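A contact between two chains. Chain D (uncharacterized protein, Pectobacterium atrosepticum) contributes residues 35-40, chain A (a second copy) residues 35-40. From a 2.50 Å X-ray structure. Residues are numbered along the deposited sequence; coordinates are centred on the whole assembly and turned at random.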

ATOM      1  N   GLY D  35       3.234  -4.495  12.524  1.00 38.48           N
ATOM      2  CA  GLY D  35       4.529  -4.540  11.871  1.00 38.27           C
ATOM      3  C   GLY D  35       4.665  -5.546  10.737  1.00 39.41           C
ATOM      4  O   GLY D  35       5.433  -5.312   9.792  1.00 38.24           O
ATOM      5  N   HIS D  36       3.933  -6.657  10.820  1.00 39.05           N
ATOM      6  CA  HIS D  36       4.002  -7.682   9.777  1.00 39.63           C
ATOM      7  C   HIS D  36       3.343  -7.256   8.477  1.00 40.15           C
ATOM      8  O   HIS D  36       3.491  -7.927   7.448  1.00 40.52           O
ATOM      9  CB  HIS D  36       3.348  -8.990  10.240  1.00 40.59           C
ATOM     10  CG  HIS D  36       4.237  -9.844  11.090  1.00 42.08           C
ATOM     11  ND1 HIS D  36       4.270  -9.751  12.468  1.00 41.93           N
ATOM     12  CD2 HIS D  36       5.161 -10.774  10.753  1.00 41.56           C
ATOM     13  CE1 HIS D  36       5.179 -10.586  12.940  1.00 43.26           C
ATOM     14  NE2 HIS D  36       5.734 -11.219  11.920  1.00 43.05           N
ATOM     15  N   PHE D  37       2.611  -6.148   8.513  1.00 40.48           N
ATOM     16  CA  PHE D  37       1.930  -5.684   7.317  1.00 40.67           C
ATOM     17  C   PHE D  37       2.527  -4.409   6.749  1.00 42.79           C
ATOM     18  O   PHE D  37       2.852  -4.348   5.568  1.00 45.57           O
ATOM     19  CB  PHE D  37       0.442  -5.460   7.600  1.00 38.94           C
ATOM     20  CG  PHE D  37      -0.261  -6.656   8.209  1.00 38.56           C
ATOM     21  CD1 PHE D  37       0.045  -7.956   7.801  1.00 37.06           C
ATOM     22  CD2 PHE D  37      -1.258  -6.477   9.162  1.00 36.84           C
ATOM     23  CE1 PHE D  37      -0.633  -9.055   8.335  1.00 36.26           C
ATOM     24  CE2 PHE D  37      -1.940  -7.571   9.698  1.00 36.37           C
ATOM     25  CZ  PHE D  37      -1.625  -8.863   9.282  1.00 36.07           C
ATOM     26  N   THR D  38       2.698  -3.401   7.597  1.00 44.95           N
ATOM     27  CA  THR D  38       3.211  -2.110   7.148  1.00 46.06           C
ATOM     28  C   THR D  38       4.347  -1.560   8.002  1.00 46.83           C
ATOM     29  O   THR D  38       4.358  -1.729   9.221  1.00 45.91           O
ATOM     30  CB  THR D  38       2.066  -1.070   7.143  1.00 47.12           C
ATOM     31  OG1 THR D  38       2.537   0.186   6.645  1.00 49.43           O
ATOM     32  CG2 THR D  38       1.531  -0.878   8.549  1.00 47.23           C
ATOM     33  N   GLY D  39       5.301  -0.897   7.351  1.00 47.32           N
ATOM     34  CA  GLY D  39       6.416  -0.304   8.065  1.00 48.41           C
ATOM     35  C   GLY D  39       6.144   1.167   8.355  1.00 49.14           C
ATOM     36  O   GLY D  39       6.759   1.761   9.244  1.00 47.88           O
ATOM     37  N   GLN D  40       5.232   1.762   7.589  1.00 48.78           N
ATOM     38  CA  GLN D  40       4.853   3.163   7.780  1.00 50.41           C
ATOM     39  C   GLN D  40       3.390   3.121   8.180  1.00 50.06           C
ATOM     40  O   GLN D  40       2.497   3.354   7.369  1.00 50.71           O
ATOM     41  CB  GLN D  40       4.989   3.955   6.482  1.00 50.64           C
ATOM     42  CG  GLN D  40       6.325   3.827   5.802  1.00 53.10           C
ATOM     43  CD  GLN D  40       6.305   4.467   4.437  1.00 54.20           C
ATOM     44  OE1 GLN D  40       6.110   5.676   4.321  1.00 54.82           O
ATOM     45  NE2 GLN D  40       6.487   3.659   3.392  1.00 53.59           N
TER
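Chain A, residues 35-40: GHFTGQ

This contact is made almost wholly by backbone, and no hydrogen bond crosses it. Both stretches have the sequence GHFTGQ, and residues 36 to 39 make the contact. Neither stretch forms a regular helix or strand. Measured from the CA of residue 36 to the CA of residue 39, the two run 137° apart, so chain A lies roughly against the direction of chain D but well off antiparallel.

The pairing is nearly symmetric about Thr D38 and Thr A38, whose CA atoms are 6.1 Å apart. On one flank the CA of Phe D37 lies 5.6 Å from the CA of Gly A39. On the other the CA of Gly D39 lies 5.5 Å from the CA of Phe A37.

The closest approaches involve carbonyl oxygens and glycines. The O of His A36 is 4.2 Å from the CA of Gly D39, and the O of His D36 is 4.3 Å from the CA of Gly A39. The O of Phe D37 stands 4.2 Å from the N of Gly A39. In the matching pair, the O of Phe A37 is 4.4 Å from the N of Gly D39.

Glycine suits both positions. A CB on Gly D39 would point toward chain A and come 2.7 Å from the O of His A36, a clash. A CB on Gly A39 would fall 2.8 Å from the O of His D36.

The CA-to-CB bonds of His A36, Phe A37 and Thr A38 point away from chain D. The backbone of chain A closely follows that of chain D: phi/psi is -71/-13 at His A36, -112/-33 at Phe A37, extended at -153/146 at Thr A38, and -100/-16 at Gly A39. Thr A38 is t, and its OG1 accepts a hydrogen bond from the N of Gln A40 at 3.3 Å. Gly A35 does not reach the chain D stretch. The two stretches together bury 168 Å².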

ATOM      1  N   GLY A  35      11.741  -6.528   2.667  1.00 39.43           N
ATOM      2  CA  GLY A  35      10.947  -6.861   3.833  1.00 38.80           C
ATOM      3  C   GLY A  35      10.619  -5.695   4.751  1.00 39.79           C
ATOM      4  O   GLY A  35       9.585  -5.722   5.436  1.00 38.77           O
ATOM      5  N   HIS A  36      11.485  -4.682   4.773  1.00 39.58           N
ATOM      6  CA  HIS A  36      11.260  -3.511   5.621  1.00 40.51           C
ATOM      7  C   HIS A  36      10.127  -2.630   5.123  1.00 40.84           C
ATOM      8  O   HIS A  36       9.657  -1.749   5.842  1.00 41.62           O
ATOM      9  CB  HIS A  36      12.532  -2.651   5.734  1.00 41.04           C
ATOM     10  CG  HIS A  36      13.485  -3.113   6.795  1.00 42.70           C
ATOM     11  ND1 HIS A  36      14.471  -4.050   6.560  1.00 41.80           N
ATOM     12  CD2 HIS A  36      13.557  -2.814   8.113  1.00 41.38           C
ATOM     13  CE1 HIS A  36      15.106  -4.309   7.690  1.00 42.89           C
ATOM     14  NE2 HIS A  36      14.571  -3.572   8.648  1.00 42.08           N
ATOM     15  N   PHE A  37       9.687  -2.864   3.891  1.00 41.30           N
ATOM     16  CA  PHE A  37       8.627  -2.048   3.328  1.00 40.98           C
ATOM     17  C   PHE A  37       7.315  -2.782   3.121  1.00 42.54           C
ATOM     18  O   PHE A  37       6.254  -2.184   3.253  1.00 44.83           O
ATOM     19  CB  PHE A  37       9.067  -1.443   1.989  1.00 39.34           C
ATOM     20  CG  PHE A  37      10.363  -0.662   2.054  1.00 37.17           C
ATOM     21  CD1 PHE A  37      10.681   0.114   3.170  1.00 35.58           C
ATOM     22  CD2 PHE A  37      11.255  -0.692   0.986  1.00 35.89           C
ATOM     23  CE1 PHE A  37      11.874   0.844   3.220  1.00 35.60           C
ATOM     24  CE2 PHE A  37      12.447   0.035   1.024  1.00 35.09           C
ATOM     25  CZ  PHE A  37      12.757   0.806   2.146  1.00 34.92           C
ATOM     26  N   THR A  38       7.372  -4.073   2.808  1.00 44.05           N
ATOM     27  CA  THR A  38       6.147  -4.829   2.547  1.00 45.26           C
ATOM     28  C   THR A  38       6.288  -6.318   2.838  1.00 45.92           C
ATOM     29  O   THR A  38       7.350  -6.898   2.636  1.00 44.73           O
ATOM     30  CB  THR A  38       5.726  -4.678   1.061  1.00 46.46           C
ATOM     31  OG1 THR A  38       4.480  -5.344   0.825  1.00 48.45           O
ATOM     32  CG2 THR A  38       6.783  -5.286   0.148  1.00 46.33           C
ATOM     33  N   GLY A  39       5.202  -6.929   3.303  1.00 46.19           N
ATOM     34  CA  GLY A  39       5.216  -8.352   3.585  1.00 47.12           C
ATOM     35  C   GLY A  39       4.581  -9.142   2.448  1.00 48.08           C
ATOM     36  O   GLY A  39       4.734 -10.365   2.370  1.00 47.23           O
ATOM     37  N   GLN A  40       3.850  -8.449   1.574  1.00 47.25           N
ATOM     38  CA  GLN A  40       3.205  -9.095   0.430  1.00 49.02           C
ATOM     39  C   GLN A  40       3.852  -8.480  -0.798  1.00 48.71           C
ATOM     40  O   GLN A  40       3.243  -7.681  -1.504  1.00 49.41           O
ATOM     41  CB  GLN A  40       1.705  -8.798   0.400  1.00 49.44           C
ATOM     42  CG  GLN A  40       0.963  -9.075   1.690  1.00 52.44           C
ATOM     43  CD  GLN A  40      -0.478  -8.615   1.613  1.00 53.65           C
ATOM     44  OE1 GLN A  40      -1.254  -9.125   0.806  1.00 54.39           O
ATOM     45  NE2 GLN A  40      -0.842  -7.633   2.441  1.00 53.46           N
TER